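Local coordinates for DNA polymerase II large subunit (Pyrococcus horikoshii, PDB 5BKH), which carries a mini-intein, a protein-splicing element that probably excises itself from the polymerase precursor and joins its flanks, here in a domain-swapped form, at residues V27-L32 and F152-N157; L84-L89 and E144-P149; H101-Y106 and K114-V119. All coordinates share one frame; numbering follows the deposited sequence.

Interaction 1: V27-L32 and F152-N157; sequences VTLKEL and FVFSLN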
loop_
_atom_site.group_PDB
_atom_site.type_symbol
_atom_site.label_atom_id
_atom_site.label_comp_id
_atom_site.label_asym_id
_atom_site.label_seq_id
_atom_site.Cartn_x
_atom_site.Cartn_y
_atom_site.Cartn_z
ATOM N N VAL A 27 -26.033 23.253 4.072
ATOM C CA VAL A 27 -24.906 23.859 3.379
ATOM C C VAL A 27 -23.902 22.774 3.022
ATOM O O VAL A 27 -23.723 21.790 3.748
ATOM C CB VAL A 27 -24.231 24.972 4.212
ATOM C CG1 VAL A 27 -25.246 26.035 4.599
ATOM C CG2 VAL A 27 -23.554 24.395 5.442
ATOM N N THR A 28 -23.265 22.951 1.871
ATOM C CA THR A 28 -22.179 22.077 1.461
ATOM C C THR A 28 -20.949 22.342 2.329
ATOM O O THR A 28 -20.747 23.451 2.831
ATOM C CB THR A 28 -21.886 22.288 -0.032
ATOM O OG1 THR A 28 -22.111 21.067 -0.747
ATOM C CG2 THR A 28 -20.475 22.766 -0.279
ATOM N N LEU A 29 -20.140 21.296 2.536
ATOM C CA LEU A 29 -18.995 21.434 3.433
ATOM C C LEU A 29 -17.969 22.421 2.892
ATOM O O LEU A 29 -17.276 23.082 3.673
ATOM C CB LEU A 29 -18.343 20.077 3.692
ATOM C CG LEU A 29 -18.096 19.888 5.192
ATOM C CD1 LEU A 29 -19.416 19.903 5.942
ATOM C CD2 LEU A 29 -17.356 18.622 5.490
ATOM N N LYS A 30 -17.860 22.539 1.566
ATOM C CA LYS A 30 -17.043 23.596 0.979
ATOM C C LYS A 30 -17.588 24.973 1.344
ATOM O O LYS A 30 -16.823 25.883 1.691
ATOM C CB LYS A 30 -16.979 23.413 -0.539
ATOM C CG LYS A 30 -16.343 24.557 -1.304
ATOM C CD LYS A 30 -15.934 24.099 -2.698
ATOM C CE LYS A 30 -15.024 25.111 -3.375
ATOM N NZ LYS A 30 -15.609 26.482 -3.354
ATOM N N GLU A 31 -18.912 25.144 1.283
ATOM C CA GLU A 31 -19.517 26.390 1.741
ATOM C C GLU A 31 -19.279 26.600 3.228
ATOM O O GLU A 31 -18.995 27.718 3.667
ATOM C CB GLU A 31 -21.015 26.399 1.442
ATOM C CG GLU A 31 -21.367 26.182 -0.016
ATOM C CD GLU A 31 -22.856 26.298 -0.282
ATOM O OE1 GLU A 31 -23.450 27.332 0.086
ATOM O OE2 GLU A 31 -23.434 25.355 -0.860
ATOM N N LEU A 32 -19.395 25.534 4.022
ATOM C CA LEU A 32 -19.174 25.667 5.457
ATOM C C LEU A 32 -17.751 26.129 5.747
ATOM O O LEU A 32 -17.522 26.944 6.649
ATOM C CB LEU A 32 -19.469 24.341 6.153
ATOM C CG LEU A 32 -19.205 24.309 7.658
ATOM C CD1 LEU A 32 -19.999 25.405 8.349
ATOM C CD2 LEU A 32 -19.543 22.944 8.237
ATOM N N PHE A 152 -10.591 17.199 -2.848
ATOM C CA PHE A 152 -10.355 17.707 -1.508
ATOM C C PHE A 152 -11.188 16.945 -0.485
ATOM O O PHE A 152 -12.297 16.486 -0.767
ATOM C CB PHE A 152 -10.675 19.199 -1.438
ATOM C CG PHE A 152 -9.632 20.063 -2.077
ATOM C CD1 PHE A 152 -9.659 20.310 -3.438
ATOM C CD2 PHE A 152 -8.614 20.619 -1.320
ATOM C CE1 PHE A 152 -8.697 21.103 -4.031
ATOM C CE2 PHE A 152 -7.648 21.412 -1.909
ATOM C CZ PHE A 152 -7.689 21.654 -3.265
ATOM N N VAL A 153 -10.632 16.811 0.714
ATOM C CA VAL A 153 -11.262 16.094 1.814
ATOM C C VAL A 153 -11.445 17.076 2.960
ATOM O O VAL A 153 -10.471 17.672 3.436
ATOM C CB VAL A 153 -10.428 14.882 2.254
ATOM C CG1 VAL A 153 -10.847 14.424 3.637
ATOM C CG2 VAL A 153 -10.581 13.755 1.249
ATOM N N PHE A 154 -12.685 17.244 3.399
ATOM C CA PHE A 154 -13.012 18.168 4.470
ATOM C C PHE A 154 -13.294 17.413 5.764
ATOM O O PHE A 154 -13.649 16.231 5.764
ATOM C CB PHE A 154 -14.217 19.029 4.087
ATOM C CG PHE A 154 -13.940 19.993 2.970
ATOM C CD1 PHE A 154 -13.986 19.580 1.649
ATOM C CD2 PHE A 154 -13.630 21.315 3.240
ATOM C CE1 PHE A 154 -13.726 20.467 0.618
ATOM C CE2 PHE A 154 -13.373 22.204 2.214
ATOM C CZ PHE A 154 -13.421 21.779 0.902
ATOM N N SER A 155 -13.117 18.117 6.875
ATOM C CA SER A 155 -13.375 17.568 8.195
ATOM C C SER A 155 -14.058 18.633 9.036
ATOM O O SER A 155 -13.945 19.832 8.771
ATOM C CB SER A 155 -12.088 17.098 8.884
ATOM O OG SER A 155 -11.481 16.040 8.169
ATOM N N LEU A 156 -14.774 18.179 10.060
ATOM C CA LEU A 156 -15.497 19.065 10.958
ATOM C C LEU A 156 -15.198 18.638 12.384
ATOM O O LEU A 156 -15.429 17.483 12.750
ATOM C CB LEU A 156 -17.003 19.022 10.677
ATOM C CG LEU A 156 -17.997 19.606 11.690
ATOM C CD1 LEU A 156 -17.508 20.914 12.294
ATOM C CD2 LEU A 156 -19.363 19.795 11.047
ATOM N N ASN A 157 -14.680 19.564 13.180
ATOM C CA ASN A 157 -14.502 19.356 14.609
ATOM C C ASN A 157 -15.613 20.115 15.322
ATOM O O ASN A 157 -15.680 21.348 15.251
ATOM C CB ASN A 157 -13.122 19.816 15.068
ATOM C CG ASN A 157 -12.033 18.829 14.700
ATOM O OD1 ASN A 157 -12.288 17.631 14.556
ATOM N ND2 ASN A 157 -10.808 19.326 14.549
#

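Interaction 2: L84-L89 and E144-P149; sequences LIRFEL and EFIEPP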
loop_
_atom_site.group_PDB
_atom_site.type_symbol
_atom_site.label_atom_id
_atom_site.label_comp_id
_atom_site.label_asym_id
_atom_site.label_seq_id
_atom_site.Cartn_x
_atom_site.Cartn_y
_atom_site.Cartn_z
ATOM N N LEU A 84 -3.053 17.517 -10.982
ATOM C CA LEU A 84 -3.060 17.339 -12.423
ATOM C C LEU A 84 -2.389 18.518 -13.109
ATOM O O LEU A 84 -2.176 19.580 -12.519
ATOM C CB LEU A 84 -4.481 17.186 -12.968
ATOM C CG LEU A 84 -5.283 15.999 -12.456
ATOM C CD1 LEU A 84 -6.376 16.499 -11.551
ATOM C CD2 LEU A 84 -5.854 15.212 -13.619
ATOM N N ILE A 85 -2.065 18.311 -14.378
ATOM C CA ILE A 85 -1.543 19.355 -15.240
ATOM C C ILE A 85 -2.679 19.819 -16.140
ATOM O O ILE A 85 -3.398 18.995 -16.726
ATOM C CB ILE A 85 -0.350 18.848 -16.063
ATOM C CG1 ILE A 85 0.945 19.005 -15.276
ATOM C CG2 ILE A 85 -0.213 19.653 -17.327
ATOM C CD1 ILE A 85 2.149 18.430 -15.988
ATOM N N ARG A 86 -2.849 21.135 -16.242
ATOM C CA ARG A 86 -3.887 21.766 -17.044
ATOM C C ARG A 86 -3.222 22.567 -18.155
ATOM O O ARG A 86 -2.444 23.491 -17.882
ATOM C CB ARG A 86 -4.762 22.678 -16.185
ATOM C CG ARG A 86 -6.030 23.146 -16.875
ATOM C CD ARG A 86 -7.038 23.677 -15.874
ATOM N NE ARG A 86 -7.532 24.995 -16.251
ATOM C CZ ARG A 86 -8.507 25.208 -17.127
ATOM N NH1 ARG A 86 -9.133 24.207 -17.724
ATOM N NH2 ARG A 86 -8.865 26.458 -17.405
ATOM N N PHE A 87 -3.521 22.194 -19.396
ATOM C CA PHE A 87 -3.070 22.896 -20.589
ATOM C C PHE A 87 -4.227 23.750 -21.097
ATOM O O PHE A 87 -5.260 23.219 -21.528
ATOM C CB PHE A 87 -2.624 21.912 -21.667
ATOM C CG PHE A 87 -1.501 21.009 -21.254
ATOM C CD1 PHE A 87 -0.224 21.509 -21.070
ATOM C CD2 PHE A 87 -1.716 19.649 -21.083
ATOM C CE1 PHE A 87 0.816 20.672 -20.702
ATOM C CE2 PHE A 87 -0.681 18.810 -20.719
ATOM C CZ PHE A 87 0.590 19.324 -20.532
ATOM N N GLU A 88 -4.063 25.065 -21.028
ATOM C CA GLU A 88 -4.961 25.997 -21.695
ATOM C C GLU A 88 -4.399 26.235 -23.089
ATOM O O GLU A 88 -3.294 26.779 -23.237
ATOM C CB GLU A 88 -5.085 27.294 -20.903
ATOM C CG GLU A 88 -6.438 27.465 -20.230
ATOM C CD GLU A 88 -6.387 28.407 -19.044
ATOM O OE1 GLU A 88 -7.077 28.131 -18.039
ATOM O OE2 GLU A 88 -5.659 29.421 -19.115
ATOM N N LEU A 89 -5.146 25.798 -24.099
ATOM C CA LEU A 89 -4.749 25.846 -25.496
ATOM C C LEU A 89 -5.499 26.954 -26.228
ATOM O O LEU A 89 -6.490 27.502 -25.739
ATOM C CB LEU A 89 -5.019 24.496 -26.171
ATOM C CG LEU A 89 -4.697 23.237 -25.366
ATOM C CD1 LEU A 89 -5.502 22.057 -25.882
ATOM C CD2 LEU A 89 -3.220 22.946 -25.467
ATOM N N GLU A 144 -0.801 24.986 -15.960
ATOM C CA GLU A 144 -1.128 25.167 -14.552
ATOM C C GLU A 144 -1.149 23.821 -13.846
ATOM O O GLU A 144 -1.785 22.879 -14.321
ATOM C CB GLU A 144 -2.493 25.847 -14.388
ATOM C CG GLU A 144 -2.461 27.168 -13.644
ATOM C CD GLU A 144 -3.840 27.784 -13.506
ATOM O OE1 GLU A 144 -4.659 27.628 -14.435
ATOM O OE2 GLU A 144 -4.103 28.423 -12.466
ATOM N N PHE A 145 -0.480 23.733 -12.706
ATOM C CA PHE A 145 -0.608 22.567 -11.841
ATOM C C PHE A 145 -1.807 22.806 -10.930
ATOM O O PHE A 145 -1.777 23.696 -10.074
ATOM C CB PHE A 145 0.676 22.334 -11.053
ATOM C CG PHE A 145 1.735 21.614 -11.838
ATOM C CD1 PHE A 145 2.503 22.293 -12.772
ATOM C CD2 PHE A 145 1.957 20.261 -11.651
ATOM C CE1 PHE A 145 3.475 21.636 -13.503
ATOM C CE2 PHE A 145 2.931 19.597 -12.376
ATOM C CZ PHE A 145 3.692 20.287 -13.304
ATOM N N ILE A 146 -2.872 22.030 -11.130
ATOM C CA ILE A 146 -4.154 22.298 -10.494
ATOM C C ILE A 146 -4.559 21.125 -9.611
ATOM O O ILE A 146 -4.194 19.967 -9.852
ATOM C CB ILE A 146 -5.258 22.603 -11.533
ATOM C CG1 ILE A 146 -5.363 21.485 -12.572
ATOM C CG2 ILE A 146 -5.000 23.936 -12.216
ATOM C CD1 ILE A 146 -6.448 20.467 -12.276
ATOM N N GLU A 147 -5.332 21.444 -8.576
ATOM C CA GLU A 147 -5.916 20.451 -7.687
ATOM C C GLU A 147 -7.423 20.459 -7.877
ATOM O O GLU A 147 -8.073 21.473 -7.581
ATOM C CB GLU A 147 -5.559 20.746 -6.232
ATOM C CG GLU A 147 -4.079 20.674 -5.940
ATOM C CD GLU A 147 -3.743 21.179 -4.555
ATOM O OE1 GLU A 147 -4.337 22.192 -4.131
ATOM O OE2 GLU A 147 -2.883 20.567 -3.894
ATOM N N PRO A 148 -8.019 19.380 -8.367
ATOM C CA PRO A 148 -9.463 19.381 -8.624
ATOM C C PRO A 148 -10.239 19.484 -7.324
ATOM O O PRO A 148 -9.960 18.742 -6.371
ATOM C CB PRO A 148 -9.694 18.028 -9.318
ATOM C CG PRO A 148 -8.586 17.164 -8.827
ATOM C CD PRO A 148 -7.402 18.068 -8.633
ATOM N N PRO A 149 -11.185 20.425 -7.232
ATOM C CA PRO A 149 -12.039 20.508 -6.039
ATOM C C PRO A 149 -12.629 19.180 -5.606
ATOM O O PRO A 149 -12.814 18.962 -4.404
ATOM C CB PRO A 149 -13.131 21.484 -6.488
ATOM C CG PRO A 149 -12.548 22.249 -7.675
ATOM C CD PRO A 149 -11.190 21.691 -7.978
#

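Interaction 3: H101-Y106 and K114-V119; sequences HPVLVY and KRAFEV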
loop_
_atom_site.group_PDB
_atom_site.type_symbol
_atom_site.label_atom_id
_atom_site.label_comp_id
_atom_site.label_asym_id
_atom_site.label_seq_id
_atom_site.Cartn_x
_atom_site.Cartn_y
_atom_site.Cartn_z
ATOM N N HIS A 101 0.838 11.216 -18.207
ATOM C CA HIS A 101 0.044 10.818 -19.360
ATOM C C HIS A 101 0.666 11.369 -20.643
ATOM O O HIS A 101 1.152 12.504 -20.662
ATOM C CB HIS A 101 -1.393 11.319 -19.201
ATOM C CG HIS A 101 -2.295 10.968 -20.343
ATOM N ND1 HIS A 101 -2.994 9.782 -20.404
ATOM C CD2 HIS A 101 -2.627 11.657 -21.461
ATOM C CE1 HIS A 101 -3.710 9.751 -21.514
ATOM N NE2 HIS A 101 -3.506 10.877 -22.173
ATOM N N PRO A 102 0.673 10.593 -21.727
ATOM C CA PRO A 102 1.282 11.073 -22.977
ATOM C C PRO A 102 0.343 12.002 -23.739
ATOM O O PRO A 102 -0.844 11.714 -23.909
ATOM C CB PRO A 102 1.550 9.781 -23.758
ATOM C CG PRO A 102 0.488 8.839 -23.274
ATOM C CD PRO A 102 0.224 9.192 -21.829
ATOM N N VAL A 103 0.891 13.120 -24.206
ATOM C CA VAL A 103 0.174 14.128 -24.974
ATOM C C VAL A 103 0.699 14.097 -26.402
ATOM O O VAL A 103 1.917 14.056 -26.623
ATOM C CB VAL A 103 0.350 15.525 -24.356
ATOM C CG1 VAL A 103 -0.505 16.531 -25.079
ATOM C CG2 VAL A 103 0.004 15.499 -22.873
ATOM N N LEU A 104 -0.215 14.093 -27.365
ATOM C CA LEU A 104 0.175 14.138 -28.769
ATOM C C LEU A 104 0.656 15.535 -29.125
ATOM O O LEU A 104 -0.111 16.501 -29.064
ATOM C CB LEU A 104 -0.990 13.739 -29.666
ATOM C CG LEU A 104 -0.728 12.519 -30.545
ATOM C CD1 LEU A 104 -1.552 12.657 -31.799
ATOM C CD2 LEU A 104 0.756 12.340 -30.877
ATOM N N VAL A 105 1.920 15.637 -29.521
ATOM C CA VAL A 105 2.577 16.904 -29.793
ATOM C C VAL A 105 3.066 16.884 -31.233
ATOM O O VAL A 105 3.445 15.829 -31.752
ATOM C CB VAL A 105 3.736 17.140 -28.799
ATOM C CG1 VAL A 105 4.822 18.019 -29.396
ATOM C CG2 VAL A 105 3.200 17.752 -27.519
ATOM N N TYR A 106 3.011 18.036 -31.893
ATOM C CA TYR A 106 3.601 18.209 -33.214
ATOM C C TYR A 106 4.902 18.982 -33.059
ATOM O O TYR A 106 4.893 20.141 -32.632
ATOM C CB TYR A 106 2.647 18.943 -34.153
ATOM C CG TYR A 106 3.070 18.928 -35.604
ATOM C CD1 TYR A 106 2.802 17.830 -36.412
ATOM C CD2 TYR A 106 3.734 20.016 -36.170
ATOM C CE1 TYR A 106 3.184 17.809 -37.741
ATOM C CE2 TYR A 106 4.119 20.005 -37.500
ATOM C CZ TYR A 106 3.840 18.901 -38.279
ATOM O OH TYR A 106 4.215 18.881 -39.601
ATOM N N LYS A 114 4.516 12.843 -26.016
ATOM C CA LYS A 114 5.356 13.564 -25.077
ATOM C C LYS A 114 4.757 13.434 -23.688
ATOM O O LYS A 114 3.551 13.584 -23.512
ATOM C CB LYS A 114 5.469 15.047 -25.471
ATOM C CG LYS A 114 6.840 15.667 -25.258
ATOM C CD LYS A 114 6.917 17.048 -25.896
ATOM C CE LYS A 114 7.618 18.053 -24.993
ATOM N NZ LYS A 114 8.263 19.158 -25.763
ATOM N N ARG A 115 5.596 13.138 -22.705
ATOM C CA ARG A 115 5.131 13.135 -21.328
ATOM C C ARG A 115 4.573 14.508 -20.966
ATOM O O ARG A 115 5.238 15.531 -21.158
ATOM C CB ARG A 115 6.283 12.756 -20.407
ATOM C CG ARG A 115 5.921 12.562 -18.964
ATOM C CD ARG A 115 7.088 11.894 -18.244
ATOM N NE ARG A 115 6.881 11.865 -16.804
ATOM C CZ ARG A 115 7.664 12.471 -15.926
ATOM N NH1 ARG A 115 8.746 13.137 -16.307
ATOM N NH2 ARG A 115 7.353 12.409 -14.634
ATOM N N ALA A 116 3.335 14.525 -20.461
ATOM C CA ALA A 116 2.677 15.782 -20.111
ATOM C C ALA A 116 3.577 16.679 -19.275
ATOM O O ALA A 116 3.574 17.906 -19.437
ATOM C CB ALA A 116 1.376 15.496 -19.359
ATOM N N PHE A 117 4.365 16.081 -18.382
ATOM C CA PHE A 117 5.277 16.850 -17.545
ATOM C C PHE A 117 6.274 17.649 -18.377
ATOM O O PHE A 117 6.750 18.700 -17.932
ATOM C CB PHE A 117 6.012 15.903 -16.590
ATOM C CG PHE A 117 6.808 16.604 -15.529
ATOM C CD1 PHE A 117 6.173 17.233 -14.469
ATOM C CD2 PHE A 117 8.192 16.621 -15.582
ATOM C CE1 PHE A 117 6.899 17.874 -13.488
ATOM C CE2 PHE A 117 8.930 17.261 -14.601
ATOM C CZ PHE A 117 8.281 17.887 -13.551
ATOM N N GLU A 118 6.599 17.177 -19.581
ATOM C CA GLU A 118 7.599 17.829 -20.417
ATOM C C GLU A 118 7.012 18.855 -21.378
ATOM O O GLU A 118 7.779 19.575 -22.026
ATOM C CB GLU A 118 8.386 16.788 -21.224
ATOM C CG GLU A 118 9.081 15.731 -20.378
ATOM C CD GLU A 118 10.310 16.256 -19.657
ATOM O OE1 GLU A 118 10.790 17.356 -20.005
ATOM O OE2 GLU A 118 10.793 15.563 -18.737
ATOM N N VAL A 119 5.685 18.940 -21.500
ATOM C CA VAL A 119 5.084 19.902 -22.415
ATOM C C VAL A 119 5.357 21.314 -21.913
ATOM O O VAL A 119 5.333 21.581 -20.703
ATOM C CB VAL A 119 3.577 19.629 -22.565
ATOM C CG1 VAL A 119 2.935 20.619 -23.519
ATOM C CG2 VAL A 119 3.340 18.207 -23.058
#

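Interaction 1: V27-L32 and F152-N157
The ring of Phe-154 receives the carbonyl carbon of Leu-29 over one face, while CA of Lys-30 approaches it obliquely, 4.1 Å from CZ of Phe-154. This is the core of a splicing domain of the Hint fold, where the short helix following strand 23-28 leans on strand 153-158. No hydrogen bond crosses the contact, and the side-chain contacts are apolar. The Phe-154 side chain has CG beside the backbone N and anti to the carbonyl carbon (chi1 -68°), which carries the ring over the first turn of the helix. Its CB is met by the CD2 methyl of Leu-29 at 3.5 Å, the two side chains sliding past each other in opposite directions. A branched leucine suits this place because one methyl reaches the strand while the residue also packs on Ile-16 of strand 15-20. Lys-30 lends only its inner carbons: CB lies 4.2 Å from CZ of Phe-154, and the chain then leads away to a salt bridge with Glu-34, which keeps the charge clear of the ring. Ser-155 faces the other way, and its OG is hydrogen-bonded to the backbone O of Asn-8. The helical turn is closed by Leu-32 N bonded to Thr-28 O at 2.8 Å. About one turn beyond Leu-29, Leu-32 touches Leu-156, both also resting on Ile-16 and Ile-72, with CD2 of Leu-32 standing 4.2 Å from CD2 of Leu-156.

Interaction 2: L84-L89 and E144-P149
Ile-85 lies alongside Phe-145 and points the same way, laying CG1 over the ring face in a CH-pi contact, 3.8 Å from CG1 to the centroid of the Phe-145 ring. Both belong to an antiparallel ladder in which Leu-84 with Ile-146 and Arg-86 with Glu-144 are hydrogen-bonded pairs flanking the non-hydrogen-bonded Ile-85 with Phe-145. Among the four backbone bonds, Arg-86 N reaches Glu-144 O at 2.8 Å. On the Leu-84 face, Ile-146 has CG1 wedged between its backbone N and carbonyl carbon (chi1 54°). This puts CG1 3.9 Å from CB of Arg-86 and swings CD1 to 3.9 Å from CB of Leu-84. Leu-84 CD1 in turn meets CD of Pro-148 at 3.5 Å, crossing the proline ring at about a right angle where the strand has ended. Phe-145 also stacks on Phe-145 of the second subunit, so an alanine here would probably leave CG1 of Ile-85 without its aromatic face and cost the subunit interface a ring stack. Arg-86, bent at chi3 (129°), forms a salt bridge with Glu-88 through NH2; Glu-96 is a weak, distant partner. Glu-144 OE1 sits near the guanidinium plane but 4.3 Å from Arg-86 NE, beyond a salt bridge. OE1 of Glu-88 and OE1 of Glu-144 are 4.4 Å apart, a repulsion the arginine is likely to ease.

Interaction 3: H101-Y106 and K114-V119
Val-103 and Lys-114 form a hydrogen-bonded antiparallel pair, Val-103 N reaching Lys-114 O almost straight (174°) and Lys-114 N returning to Val-103 O, and Ala-116 N adds a third bond to His-101 O at 3.0 Å, just as its strand turns into a 3-10 segment. Val-103 has CG1 anti to the backbone N (chi1 -174°), leaving CG2 to meet CB of Ala-116 at 3.8 Å. The small methyl of Ala-116 suits this spot, since its CB also lies 3.3 Å from His-101 O. Pro-102, opposite Arg-115 in a non-hydrogen-bonded pair, needs no N-H for that partner; CA of Pro-102 makes a C-H...O contact of 3.4 Å with Lys-114 O. Val-119 follows the turn back and brings CG2 within 4.2 Å of CB of Val-103. Lys-114 offers its aliphatic part to Val-105, with CB 4.1 Å from CG2 of Val-105, while NZ bonds to Asn-123 OD1. The guanidinium of Arg-115 has CB of Phe-117 over the centre of one face; NE is salt-bridged to Asp-100 and NH2 to Glu-147 of the second subunit. In the six-stranded sheet this hairpin puts strand 110-115 at an outer position within the chain and strand 102-107 beside strand 124-128, while Val-103, Ala-116 and Val-119 all pack on Phe-87 of strand 84-89.

Overall arrangement
The three contacts are nested along the chain: interaction 3 within the loop closed by interaction 2, and both within that closed by interaction 1. Interaction 1 sets the helix 29-34 against strand 153-158 of the larger, curled sheet, whereas interactions 2 and 3 share the six-stranded one, their centres 14 Å apart. There Phe-87 CZ meets Ala-116 O at 3.5 Å. Interactions 1 and 3 lie with nearest atoms about 18 Å apart. Residues 144-149 bridge the two parts: Phe-152 CZ touches Glu-147 OE1 at 3.5 Å, and strand 153-158 follows soon after. In this domain-swapped structure interactions 2 and 3 both touch the second subunit, while no other chain of the assembly touches interaction 1.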